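Local atomic coordinates of short chain dehydrogenase (A0QTM2 homolog) (Mycobacterium thermoresistibile, PDB entry 3SC4), a protein that probably catalyses NAD(P)-dependent oxidation or reduction, as a short chain dehydrogenase with a Rossmann fold; its substrate is not established. Residues I21-A26 and A57-E62; N192-R197 and A225-V230; G9-I14 and A85-Q90; Y229-K234 and E246-E251. All coordinates share one frame; numbering follows the deposited sequence.

Interaction 1 of 4, residues I21-A26 and A57-E62; sequences IGLAIA and AKEIEE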
loop_
_atom_site.group_PDB
_atom_site.type_symbol
_atom_site.label_atom_id
_atom_site.label_comp_id
_atom_site.label_asym_id
_atom_site.label_seq_id
_atom_site.Cartn_x
_atom_site.Cartn_y
_atom_site.Cartn_z
ATOM N N ILE B 21 -0.694 22.093 -8.124
ATOM C CA ILE B 21 -0.490 21.107 -9.198
ATOM C C ILE B 21 -1.805 20.688 -9.853
ATOM O O ILE B 21 -1.901 20.614 -11.075
ATOM C CB ILE B 21 0.256 19.850 -8.646
ATOM C CG1 ILE B 21 1.678 20.231 -8.203
ATOM C CG2 ILE B 21 0.317 18.736 -9.675
ATOM C CD1 ILE B 21 2.425 19.132 -7.444
ATOM N N GLY B 22 -2.806 20.390 -9.040
ATOM C CA GLY B 22 -4.125 20.016 -9.555
ATOM C C GLY B 22 -4.776 21.127 -10.362
ATOM O O GLY B 22 -5.274 20.919 -11.465
ATOM N N LEU B 23 -4.765 22.325 -9.806
ATOM C CA LEU B 23 -5.237 23.455 -10.553
ATOM C C LEU B 23 -4.486 23.566 -11.878
ATOM O O LEU B 23 -5.116 23.681 -12.907
ATOM C CB LEU B 23 -5.136 24.727 -9.733
ATOM C CG LEU B 23 -5.766 25.968 -10.361
ATOM C CD1 LEU B 23 -7.264 25.793 -10.639
ATOM C CD2 LEU B 23 -5.449 27.177 -9.407
ATOM N N ALA B 24 -3.168 23.463 -11.887
ATOM C CA ALA B 24 -2.444 23.652 -13.168
ATOM C C ALA B 24 -2.826 22.599 -14.200
ATOM O O ALA B 24 -2.851 22.885 -15.385
ATOM C CB ALA B 24 -0.927 23.691 -12.970
ATOM N N ILE B 25 -3.108 21.379 -13.759
ATOM C CA ILE B 25 -3.520 20.307 -14.673
ATOM C C ILE B 25 -4.909 20.613 -15.199
ATOM O O ILE B 25 -5.136 20.582 -16.407
ATOM C CB ILE B 25 -3.485 18.915 -14.004
ATOM C CG1 ILE B 25 -2.029 18.484 -13.814
ATOM C CG2 ILE B 25 -4.204 17.849 -14.850
ATOM C CD1 ILE B 25 -1.814 17.439 -12.747
ATOM N N ALA B 26 -5.821 20.910 -14.285
ATOM C CA ALA B 26 -7.165 21.334 -14.632
ATOM C C ALA B 26 -7.135 22.478 -15.650
ATOM O O ALA B 26 -7.796 22.409 -16.679
ATOM C CB ALA B 26 -7.913 21.750 -13.383
ATOM N N ALA B 57 -12.869 26.931 -10.134
ATOM C CA ALA B 57 -13.844 26.874 -11.221
ATOM C C ALA B 57 -13.734 28.110 -12.098
ATOM O O ALA B 57 -13.657 27.976 -13.318
ATOM C CB ALA B 57 -15.252 26.674 -10.706
ATOM N N LYS B 58 -13.642 29.301 -11.505
ATOM C CA LYS B 58 -13.534 30.514 -12.334
ATOM C C LYS B 58 -12.297 30.384 -13.225
ATOM O O LYS B 58 -12.382 30.573 -14.439
ATOM C CB LYS B 58 -13.531 31.831 -11.522
ATOM N N GLU B 59 -11.165 30.014 -12.645
ATOM C CA GLU B 59 -9.930 29.925 -13.439
ATOM C C GLU B 59 -10.079 28.908 -14.579
ATOM O O GLU B 59 -9.632 29.172 -15.707
ATOM C CB GLU B 59 -8.696 29.624 -12.565
ATOM C CG GLU B 59 -8.253 30.790 -11.655
ATOM C CD GLU B 59 -6.878 30.555 -10.999
ATOM O OE1 GLU B 59 -6.785 30.556 -9.747
ATOM O OE2 GLU B 59 -5.889 30.354 -11.732
ATOM N N ILE B 60 -10.733 27.779 -14.306
ATOM C CA ILE B 60 -11.007 26.794 -15.360
ATOM C C ILE B 60 -11.797 27.425 -16.517
ATOM O O ILE B 60 -11.496 27.181 -17.684
ATOM C CB ILE B 60 -11.773 25.561 -14.799
ATOM C CG1 ILE B 60 -10.823 24.688 -13.970
ATOM C CG2 ILE B 60 -12.430 24.732 -15.922
ATOM C CD1 ILE B 60 -11.526 23.847 -12.914
ATOM N N GLU B 61 -12.800 28.237 -16.185
ATOM C CA GLU B 61 -13.663 28.861 -17.205
ATOM C C GLU B 61 -12.915 29.925 -17.982
ATOM O O GLU B 61 -12.961 29.944 -19.208
ATOM C CB GLU B 61 -14.942 29.429 -16.578
ATOM C CG GLU B 61 -15.885 28.326 -16.011
ATOM C CD GLU B 61 -17.095 28.865 -15.215
ATOM O OE1 GLU B 61 -17.093 30.045 -14.772
ATOM O OE2 GLU B 61 -18.052 28.074 -15.041
ATOM N N GLU B 62 -12.189 30.778 -17.266
ATOM C CA GLU B 62 -11.334 31.802 -17.883
ATOM C C GLU B 62 -10.245 31.200 -18.798
ATOM O O GLU B 62 -9.734 31.874 -19.697
ATOM C CB GLU B 62 -10.694 32.707 -16.794
ATOM C CG GLU B 62 -11.645 33.776 -16.174
ATOM C CD GLU B 62 -11.116 34.424 -14.843
ATOM O OE1 GLU B 62 -10.114 33.911 -14.244
ATOM O OE2 GLU B 62 -11.731 35.439 -14.387
#

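Interaction 2 of 4, residues N192-R197 and A225-V230; sequences NTLWPR and ADAAYV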
loop_
_atom_site.group_PDB
_atom_site.type_symbol
_atom_site.label_atom_id
_atom_site.label_comp_id
_atom_site.label_asym_id
_atom_site.label_seq_id
_atom_site.Cartn_x
_atom_site.Cartn_y
_atom_site.Cartn_z
ATOM N N ASN B 192 -1.911 5.199 -15.605
ATOM C CA ASN B 192 -0.486 5.483 -15.449
ATOM C C ASN B 192 -0.254 6.306 -14.183
ATOM O O ASN B 192 -1.181 6.898 -13.633
ATOM C CB ASN B 192 0.053 6.267 -16.666
ATOM C CG ASN B 192 0.006 5.464 -17.957
ATOM O OD1 ASN B 192 0.782 4.523 -18.141
ATOM N ND2 ASN B 192 -0.906 5.830 -18.853
ATOM N N THR B 193 0.986 6.358 -13.727
ATOM C CA THR B 193 1.325 7.304 -12.664
ATOM C C THR B 193 2.289 8.342 -13.212
ATOM O O THR B 193 3.007 8.087 -14.182
ATOM C CB THR B 193 1.969 6.605 -11.458
ATOM O OG1 THR B 193 3.229 6.074 -11.857
ATOM C CG2 THR B 193 1.086 5.472 -10.925
ATOM N N LEU B 194 2.332 9.499 -12.555
ATOM C CA LEU B 194 3.162 10.615 -13.014
ATOM C C LEU B 194 3.676 11.378 -11.829
ATOM O O LEU B 194 2.875 11.765 -10.954
ATOM C CB LEU B 194 2.339 11.539 -13.922
ATOM C CG LEU B 194 3.031 12.718 -14.600
ATOM C CD1 LEU B 194 4.119 12.198 -15.530
ATOM C CD2 LEU B 194 2.017 13.660 -15.355
ATOM N N TRP B 195 4.987 11.633 -11.826
ATOM C CA TRP B 195 5.711 12.179 -10.674
ATOM C C TRP B 195 6.833 13.128 -11.152
ATOM O O TRP B 195 7.501 12.841 -12.143
ATOM C CB TRP B 195 6.314 11.004 -9.903
ATOM C CG TRP B 195 6.828 11.303 -8.507
ATOM C CD1 TRP B 195 8.111 11.217 -8.086
ATOM C CD2 TRP B 195 6.052 11.622 -7.355
ATOM N NE1 TRP B 195 8.193 11.501 -6.762
ATOM C CE2 TRP B 195 6.941 11.767 -6.286
ATOM C CE3 TRP B 195 4.689 11.841 -7.135
ATOM C CZ2 TRP B 195 6.522 12.118 -4.997
ATOM C CZ3 TRP B 195 4.261 12.187 -5.859
ATOM C CH2 TRP B 195 5.182 12.325 -4.801
ATOM N N PRO B 196 7.059 14.249 -10.459
ATOM C CA PRO B 196 8.046 15.201 -10.923
ATOM C C PRO B 196 9.423 14.922 -10.324
ATOM O O PRO B 196 9.525 14.394 -9.233
ATOM C CB PRO B 196 7.496 16.518 -10.389
ATOM C CG PRO B 196 6.883 16.148 -9.098
ATOM C CD PRO B 196 6.400 14.727 -9.235
ATOM N N ARG B 197 10.480 15.301 -11.016
ATOM C CA ARG B 197 11.822 14.980 -10.548
ATOM C C ARG B 197 12.309 15.920 -9.469
ATOM O O ARG B 197 13.222 15.570 -8.721
ATOM C CB ARG B 197 12.842 15.028 -11.697
ATOM C CG ARG B 197 12.832 13.833 -12.567
ATOM C CD ARG B 197 13.997 13.856 -13.525
ATOM N NE ARG B 197 14.102 12.594 -14.242
ATOM C CZ ARG B 197 14.920 11.590 -13.930
ATOM N NH1 ARG B 197 15.745 11.650 -12.892
ATOM N NH2 ARG B 197 14.916 10.498 -14.670
ATOM N N ALA B 225 1.606 19.895 -15.204
ATOM C CA ALA B 225 0.488 20.132 -16.148
ATOM C C ALA B 225 0.850 19.736 -17.588
ATOM O O ALA B 225 0.132 18.978 -18.228
ATOM C CB ALA B 225 0.031 21.586 -16.097
ATOM N N ASP B 226 1.971 20.239 -18.088
ATOM C CA ASP B 226 2.431 19.894 -19.442
ATOM C C ASP B 226 2.722 18.398 -19.582
ATOM O O ASP B 226 2.363 17.802 -20.594
ATOM C CB ASP B 226 3.666 20.708 -19.846
ATOM C CG ASP B 226 3.341 22.161 -20.175
ATOM O OD1 ASP B 226 2.151 22.525 -20.223
ATOM O OD2 ASP B 226 4.293 22.946 -20.404
ATOM N N ALA B 227 3.339 17.776 -18.576
ATOM C CA ALA B 227 3.611 16.326 -18.675
ATOM C C ALA B 227 2.275 15.552 -18.704
ATOM O O ALA B 227 2.082 14.668 -19.537
ATOM C CB ALA B 227 4.539 15.820 -17.548
ATOM N N ALA B 228 1.344 15.921 -17.828
ATOM C CA ALA B 228 0.039 15.254 -17.769
ATOM C C ALA B 228 -0.640 15.296 -19.131
ATOM O O ALA B 228 -1.163 14.286 -19.614
ATOM C CB ALA B 228 -0.853 15.927 -16.708
ATOM N N TYR B 229 -0.597 16.484 -19.742
ATOM C CA TYR B 229 -1.234 16.741 -21.017
ATOM C C TYR B 229 -0.708 15.780 -22.070
ATOM O O TYR B 229 -1.469 15.171 -22.801
ATOM C CB TYR B 229 -0.998 18.197 -21.426
ATOM C CG TYR B 229 -1.759 18.607 -22.677
ATOM C CD1 TYR B 229 -3.117 18.956 -22.619
ATOM C CD2 TYR B 229 -1.116 18.634 -23.927
ATOM C CE1 TYR B 229 -3.816 19.327 -23.761
ATOM C CE2 TYR B 229 -1.802 18.994 -25.086
ATOM C CZ TYR B 229 -3.152 19.339 -25.002
ATOM O OH TYR B 229 -3.800 19.709 -26.155
ATOM N N VAL B 230 0.601 15.629 -22.129
ATOM C CA VAL B 230 1.212 14.691 -23.060
ATOM C C VAL B 230 0.665 13.280 -22.840
ATOM O O VAL B 230 0.267 12.615 -23.796
ATOM C CB VAL B 230 2.743 14.689 -22.921
ATOM C CG1 VAL B 230 3.356 13.535 -23.732
ATOM C CG2 VAL B 230 3.324 16.085 -23.316
#

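Interaction 3 of 4, residues G9-I14 and A85-Q90; sequences GKTMFI and AKTVEQ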
loop_
_atom_site.group_PDB
_atom_site.type_symbol
_atom_site.label_atom_id
_atom_site.label_comp_id
_atom_site.label_asym_id
_atom_site.label_seq_id
_atom_site.Cartn_x
_atom_site.Cartn_y
_atom_site.Cartn_z
ATOM N N GLY B 9 -13.815 18.969 -25.960
ATOM C CA GLY B 9 -15.061 18.243 -25.696
ATOM C C GLY B 9 -14.943 17.048 -24.757
ATOM O O GLY B 9 -15.910 16.304 -24.559
ATOM N N LYS B 10 -13.767 16.861 -24.170
ATOM C CA LYS B 10 -13.550 15.741 -23.291
ATOM C C LYS B 10 -13.837 16.164 -21.849
ATOM O O LYS B 10 -13.820 17.361 -21.529
ATOM C CB LYS B 10 -12.134 15.202 -23.487
ATOM C CG LYS B 10 -11.892 14.747 -24.942
ATOM C CD LYS B 10 -11.288 13.329 -25.066
ATOM C CE LYS B 10 -11.324 12.790 -26.513
ATOM N NZ LYS B 10 -12.734 12.630 -27.045
ATOM N N THR B 11 -14.145 15.186 -20.999
ATOM C CA THR B 11 -14.513 15.446 -19.621
ATOM C C THR B 11 -13.508 14.854 -18.649
ATOM O O THR B 11 -13.220 13.673 -18.720
ATOM C CB THR B 11 -15.885 14.864 -19.333
ATOM O OG1 THR B 11 -16.855 15.576 -20.106
ATOM C CG2 THR B 11 -16.236 15.008 -17.860
ATOM N N MET B 12 -12.994 15.680 -17.737
ATOM C CA MET B 12 -12.105 15.232 -16.655
ATOM C C MET B 12 -12.744 15.264 -15.270
ATOM O O MET B 12 -13.403 16.234 -14.907
ATOM C CB MET B 12 -10.859 16.104 -16.598
ATOM C CG MET B 12 -9.922 15.769 -15.434
ATOM S SD MET B 12 -8.240 16.337 -15.735
ATOM C CE MET B 12 -8.358 18.053 -15.335
ATOM N N PHE B 13 -12.518 14.202 -14.498
ATOM C CA PHE B 13 -12.818 14.172 -13.073
ATOM C C PHE B 13 -11.505 14.218 -12.289
ATOM O O PHE B 13 -10.669 13.336 -12.434
ATOM C CB PHE B 13 -13.580 12.908 -12.704
ATOM C CG PHE B 13 -14.118 12.924 -11.288
ATOM C CD1 PHE B 13 -15.380 13.456 -11.009
ATOM C CD2 PHE B 13 -13.364 12.423 -10.239
ATOM C CE1 PHE B 13 -15.871 13.472 -9.720
ATOM C CE2 PHE B 13 -13.844 12.449 -8.943
ATOM C CZ PHE B 13 -15.117 12.965 -8.684
ATOM N N ILE B 14 -11.327 15.223 -11.451
ATOM C CA ILE B 14 -10.077 15.369 -10.726
ATOM C C ILE B 14 -10.329 15.544 -9.229
ATOM O O ILE B 14 -11.170 16.345 -8.822
ATOM C CB ILE B 14 -9.194 16.511 -11.317
ATOM C CG1 ILE B 14 -7.841 16.564 -10.609
ATOM C CG2 ILE B 14 -9.889 17.852 -11.262
ATOM C CD1 ILE B 14 -6.869 17.559 -11.230
ATOM N N ALA B 85 -21.598 10.625 -10.173
ATOM C CA ALA B 85 -22.974 10.718 -10.708
ATOM C C ALA B 85 -23.334 12.141 -11.114
ATOM O O ALA B 85 -24.035 12.346 -12.104
ATOM C CB ALA B 85 -23.992 10.201 -9.692
ATOM N N LYS B 86 -22.875 13.121 -10.348
ATOM C CA LYS B 86 -23.178 14.504 -10.655
ATOM C C LYS B 86 -22.393 14.933 -11.893
ATOM O O LYS B 86 -22.905 15.674 -12.732
ATOM C CB LYS B 86 -22.884 15.413 -9.466
ATOM C CG LYS B 86 -23.646 16.691 -9.495
ATOM C CD LYS B 86 -23.132 17.707 -8.470
ATOM C CE LYS B 86 -23.876 19.068 -8.632
ATOM N NZ LYS B 86 -23.283 20.153 -7.771
ATOM N N THR B 87 -21.173 14.430 -12.024
ATOM C CA THR B 87 -20.342 14.725 -13.182
ATOM C C THR B 87 -20.991 14.125 -14.446
ATOM O O THR B 87 -21.089 14.789 -15.491
ATOM C CB THR B 87 -18.897 14.171 -12.959
ATOM O OG1 THR B 87 -18.300 14.829 -11.829
ATOM C CG2 THR B 87 -18.006 14.360 -14.196
ATOM N N VAL B 88 -21.451 12.878 -14.332
ATOM C CA VAL B 88 -22.079 12.178 -15.438
ATOM C C VAL B 88 -23.394 12.827 -15.877
ATOM O O VAL B 88 -23.593 13.002 -17.068
ATOM C CB VAL B 88 -22.289 10.689 -15.103
ATOM C CG1 VAL B 88 -23.233 9.984 -16.128
ATOM C CG2 VAL B 88 -20.936 9.982 -15.026
ATOM N N GLU B 89 -24.264 13.205 -14.934
ATOM C CA GLU B 89 -25.555 13.871 -15.253
ATOM C C GLU B 89 -25.354 15.221 -15.942
ATOM O O GLU B 89 -26.160 15.634 -16.752
ATOM C CB GLU B 89 -26.424 14.077 -13.992
ATOM N N GLN B 90 -24.266 15.895 -15.609
ATOM C CA GLN B 90 -23.959 17.218 -16.141
ATOM C C GLN B 90 -23.225 17.127 -17.487
ATOM O O GLN B 90 -23.554 17.866 -18.408
ATOM C CB GLN B 90 -23.111 17.973 -15.107
ATOM C CG GLN B 90 -22.733 19.398 -15.447
ATOM C CD GLN B 90 -23.902 20.357 -15.362
ATOM O OE1 GLN B 90 -24.635 20.379 -14.369
ATOM N NE2 GLN B 90 -24.078 21.163 -16.399
#

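Interaction 4 of 4, residues Y229-K234 and E246-E251; sequences YVVLNK and EDVLLE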
loop_
_atom_site.group_PDB
_atom_site.type_symbol
_atom_site.label_atom_id
_atom_site.label_comp_id
_atom_site.label_asym_id
_atom_site.label_seq_id
_atom_site.Cartn_x
_atom_site.Cartn_y
_atom_site.Cartn_z
ATOM N N TYR B 229 -0.597 16.484 -19.742
ATOM C CA TYR B 229 -1.234 16.741 -21.017
ATOM C C TYR B 229 -0.708 15.780 -22.070
ATOM O O TYR B 229 -1.469 15.171 -22.801
ATOM C CB TYR B 229 -0.998 18.197 -21.426
ATOM C CG TYR B 229 -1.759 18.607 -22.677
ATOM C CD1 TYR B 229 -3.117 18.956 -22.619
ATOM C CD2 TYR B 229 -1.116 18.634 -23.927
ATOM C CE1 TYR B 229 -3.816 19.327 -23.761
ATOM C CE2 TYR B 229 -1.802 18.994 -25.086
ATOM C CZ TYR B 229 -3.152 19.339 -25.002
ATOM O OH TYR B 229 -3.800 19.709 -26.155
ATOM N N VAL B 230 0.601 15.629 -22.129
ATOM C CA VAL B 230 1.212 14.691 -23.060
ATOM C C VAL B 230 0.665 13.280 -22.840
ATOM O O VAL B 230 0.267 12.615 -23.796
ATOM C CB VAL B 230 2.743 14.689 -22.921
ATOM C CG1 VAL B 230 3.356 13.535 -23.732
ATOM C CG2 VAL B 230 3.324 16.085 -23.316
ATOM N N VAL B 231 0.605 12.850 -21.582
ATOM C CA VAL B 231 0.165 11.494 -21.246
ATOM C C VAL B 231 -1.311 11.293 -21.590
ATOM O O VAL B 231 -1.688 10.246 -22.137
ATOM C CB VAL B 231 0.444 11.135 -19.755
ATOM C CG1 VAL B 231 -0.197 9.797 -19.373
ATOM C CG2 VAL B 231 1.921 11.085 -19.506
ATOM N N LEU B 232 -2.141 12.303 -21.325
ATOM C CA LEU B 232 -3.591 12.171 -21.539
ATOM C C LEU B 232 -3.992 12.159 -23.014
ATOM O O LEU B 232 -5.123 11.790 -23.354
ATOM C CB LEU B 232 -4.340 13.270 -20.794
ATOM C CG LEU B 232 -4.201 13.209 -19.268
ATOM C CD1 LEU B 232 -4.797 14.448 -18.616
ATOM C CD2 LEU B 232 -4.842 11.942 -18.761
ATOM N N ASN B 233 -3.058 12.545 -23.876
ATOM C CA ASN B 233 -3.235 12.457 -25.320
ATOM C C ASN B 233 -2.656 11.203 -25.947
ATOM O O ASN B 233 -2.833 10.992 -27.159
ATOM C CB ASN B 233 -2.628 13.682 -25.997
ATOM C CG ASN B 233 -3.524 14.872 -25.899
ATOM O OD1 ASN B 233 -4.511 14.943 -26.607
ATOM N ND2 ASN B 233 -3.201 15.813 -25.005
ATOM N N LYS B 234 -1.991 10.351 -25.162
ATOM C CA LYS B 234 -1.449 9.116 -25.740
ATOM C C LYS B 234 -2.588 8.133 -25.956
ATOM O O LYS B 234 -3.685 8.329 -25.432
ATOM C CB LYS B 234 -0.382 8.482 -24.848
ATOM C CG LYS B 234 0.904 9.261 -24.757
ATOM C CD LYS B 234 1.865 9.037 -25.928
ATOM C CE LYS B 234 3.324 9.214 -25.466
ATOM N NZ LYS B 234 4.169 9.886 -26.456
ATOM N N GLU B 246 9.660 15.295 -16.298
ATOM C CA GLU B 246 10.700 15.767 -17.177
ATOM C C GLU B 246 11.007 14.746 -18.289
ATOM O O GLU B 246 11.111 15.108 -19.462
ATOM C CB GLU B 246 11.950 16.097 -16.372
ATOM C CG GLU B 246 11.821 17.358 -15.532
ATOM C CD GLU B 246 11.231 17.116 -14.152
ATOM O OE1 GLU B 246 10.440 16.153 -13.977
ATOM O OE2 GLU B 246 11.542 17.927 -13.249
ATOM N N ASP B 247 11.093 13.474 -17.931
ATOM C CA ASP B 247 11.334 12.425 -18.925
ATOM C C ASP B 247 10.231 12.396 -19.995
ATOM O O ASP B 247 10.505 12.291 -21.181
ATOM C CB ASP B 247 11.474 11.052 -18.252
ATOM C CG ASP B 247 12.534 11.041 -17.178
ATOM O OD1 ASP B 247 12.599 12.008 -16.395
ATOM O OD2 ASP B 247 13.310 10.071 -17.094
ATOM N N VAL B 248 8.983 12.483 -19.565
ATOM C CA VAL B 248 7.861 12.465 -20.484
ATOM C C VAL B 248 7.977 13.636 -21.450
ATOM O O VAL B 248 7.748 13.491 -22.672
ATOM C CB VAL B 248 6.530 12.519 -19.712
ATOM C CG1 VAL B 248 5.369 12.852 -20.635
ATOM C CG2 VAL B 248 6.308 11.201 -19.021
ATOM N N LEU B 249 8.359 14.786 -20.904
ATOM C CA LEU B 249 8.461 15.994 -21.703
ATOM C C LEU B 249 9.557 15.902 -22.776
ATOM O O LEU B 249 9.295 16.228 -23.920
ATOM C CB LEU B 249 8.617 17.224 -20.807
ATOM C CG LEU B 249 7.289 17.611 -20.101
ATOM C CD1 LEU B 249 7.546 18.540 -18.924
ATOM C CD2 LEU B 249 6.251 18.235 -21.075
ATOM N N LEU B 250 10.757 15.430 -22.433
ATOM C CA LEU B 250 11.825 15.222 -23.442
ATOM C C LEU B 250 11.433 14.240 -24.521
ATOM O O LEU B 250 11.757 14.445 -25.676
ATOM C CB LEU B 250 13.119 14.694 -22.806
ATOM C CG LEU B 250 13.838 15.682 -21.917
ATOM C CD1 LEU B 250 15.103 15.053 -21.348
ATOM C CD2 LEU B 250 14.164 16.939 -22.689
ATOM N N GLU B 251 10.763 13.160 -24.135
ATOM C CA GLU B 251 10.336 12.131 -25.076
ATOM C C GLU B 251 9.326 12.711 -26.081
ATOM O O GLU B 251 9.216 12.222 -27.211
ATOM C CB GLU B 251 9.792 10.897 -24.312
ATOM C CG GLU B 251 10.933 10.028 -23.695
ATOM C CD GLU B 251 10.558 9.192 -22.449
ATOM O OE1 GLU B 251 9.358 9.089 -22.079
ATOM O OE2 GLU B 251 11.499 8.632 -21.825
#

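Interaction 1 of 4, residues I21-A26 and A57-E62
The carboxylate of Glu59 is the flat group here, and Leu23 CD2 lies off its plane, past its oxygen end. Leu23 CD2 is 3.6 Å from Glu59 OE1 and 4.0 Å from Glu59 OE2. This is a van der Waals contact, since a methyl offers no polar hydrogen. The charge is met outside the contact: Glu59 OE2 forms a salt bridge with Lys27, which holds the carboxylate near helix 20-30. The two side chains cross at about a right angle. Leu23 reaches over because its CG is anti to the backbone N (chi1 -173°), which swings the CD2 methyl across to the second helix. Glu59 runs extended beyond CG.

One turn on from Leu23, and at the next residue after Glu59, the contact is apolar. Ala26 CB faces Ile60 and meets its CG1 at 4.2 Å. The small alanine lets the helices come close, and the CA atoms of Ala26 and Ile60 are 6.7 Å apart. Ile60 also packs on Val36, Leu38 and Ala67, so it joins helix to sheet. The arrangement is that of the first half of a Rossmann fold: two successive helices, 20-30 and 53-63, lie side by side over strands 11-15, 35-40 and 66-71.

Interaction 2 of 4, residues N192-R197 and A225-V230
Leu194 sets out from the strand toward the helix, and two consecutive alanines, Ala227 and Ala228, receive it. The leucine CG is anti to the backbone N (chi1 -176°), which carries both methyls across to the helix surface. The branches divide the work. CD2 presses on the helix backbone itself, 3.4 Å from Ala228 N. It also lies 3.5 Å from Ala228 CA. The two alanine methyls flank it: Ala227 CB is 4.0 Å from Leu194 CD2, and Ala228 CB is 3.9 Å from the same Leu194 CD2. CD1 has a lighter contact, 4.2 Å from Ala227 CB. Ala227 faces the strand, while the bond to the Ala228 methyl runs across that direction. One leucine thus lies against the outside of a helical turn. Bare alanines allow this, and the CA atoms of Leu194 and Ala228 are 7.3 Å apart. All three residues are buried. The contact is apolar, although the carbonyl of Leu194 is bonded to Tyr224 OH, a second tie from the strand to the same helix.

Leu148 touches both Leu194 and Ala228, and Cys245 touches both Leu194 and Ala227, so neighbouring elements complete the packing. Strand 190-195 runs between strands 146-149 and 242-244 in the parallel sheet. Helix 222-232 packs on one face of it. Thr193 and Trp195 instead contact helix 164-183.

Interaction 3 of 4, residues G9-I14 and A85-Q90
Thr87 packs helix 77-91 onto strand 11-15 of the Rossmann sheet, by reaching Thr11 and Phe13. These two strand residues both face the helix, one on each side of Met12, which points away. Thr87 projects toward them and touches each with a different branch. Its methyl CG2 meets Thr11 CG2 at 4.1 Å, the two side chains sliding past each other in opposite directions. Its hydroxyl goes to the ring: Thr87 OG1 is 3.3 Å from Phe13 CD1 and 3.5 Å from Phe13 CE1. The oxygen lies in the ring plane, at the edge, where the ring hydrogens are, and not over a face.

The hydroxyl has a stronger partner in its own helix. With OG1 beside the backbone N (chi1 -62°), it is hydrogen-bonded to Ala83 O, a turn earlier. A polar group is thus satisfied within a buried contact. Thr11 OG1 is likewise bonded to Asn35 ND2.

Ala83 and Val84 of the same helix also touch Phe13, and Phe91 touches Thr11. Strand 11-15 is flanked by strands 35-40 and 96-99. Helix 77-91 covers one face of it, and helix 20-30 packs on the other through Met12.

Interaction 4 of 4, residues Y229-K234 and E246-E251
One methyl of Val248 is the bump in this contact, and the hollow is the angle between Val230 and Val231. Val248 CG1 lies 3.8 Å from Val230 CG1 and 3.9 Å from Val230 CB. Val231 CG2 forms the second wall, 4.0 Å from the same Val248 CG1, at roughly a right angle to the first. Val248 and Val230 slide past each other in opposite directions, while Val231 crosses Val248 at about a right angle. Val248 CG1 is anti to the backbone N (chi1 166°), and this sends it into the hollow. Leu249 makes a second, looser contact beside it, against the other methyl of Val230. Its first bond leads away from the other helix, but the chain turns back and brings CD2 to 4.3 Å from Val230 CG2. The contact is wholly apolar.

A side-chain bond lies nearby within 229-234. Asn233 ND2 donates to Tyr229 O at 2.9 Å, approaching from above the carbonyl plane, with an N-H...O angle of 152°. The same ND2 sits over the centre of the Tyr229 ring, 3.4 Å above its plane.

Val231 and Val248 both rest on Leu243 of strand 242-244. The strand, the last of the parallel sheet, therefore has helix 222-232, which precedes it, and helix 245-252, which follows, packed together beside it. This is the outer end of the Rossmann sheet, where its final beta-alpha-beta crossover closes.

In the fold
The four contacts bind helices to one parallel sheet and to each other. Helix 20-30 of interaction 1 meets interaction 3: Met12 CE touches Ala26 CA at 3.6 Å. Interaction 1 meets interaction 2 where Ile25 CG1 packs on Ala228 CB at 4.0 Å, so helices 20-30 and 222-232 are neighbours. Interactions 2 and 4 share helix 222-232, and their centres are 6 Å apart. A salt bridge, Arg197 NE to Asp247 OD1 at 2.7 Å, joins them. Interactions 2 and 3 do not touch, with centres 21 Å apart. Helix 20-30 follows the glycine-rich turn that, in this family, probably binds the nucleotide cofactor. Trp195 touches Tyr166 and Lys170, spaced like the family's Tyr-x-x-x-Lys active-site pair.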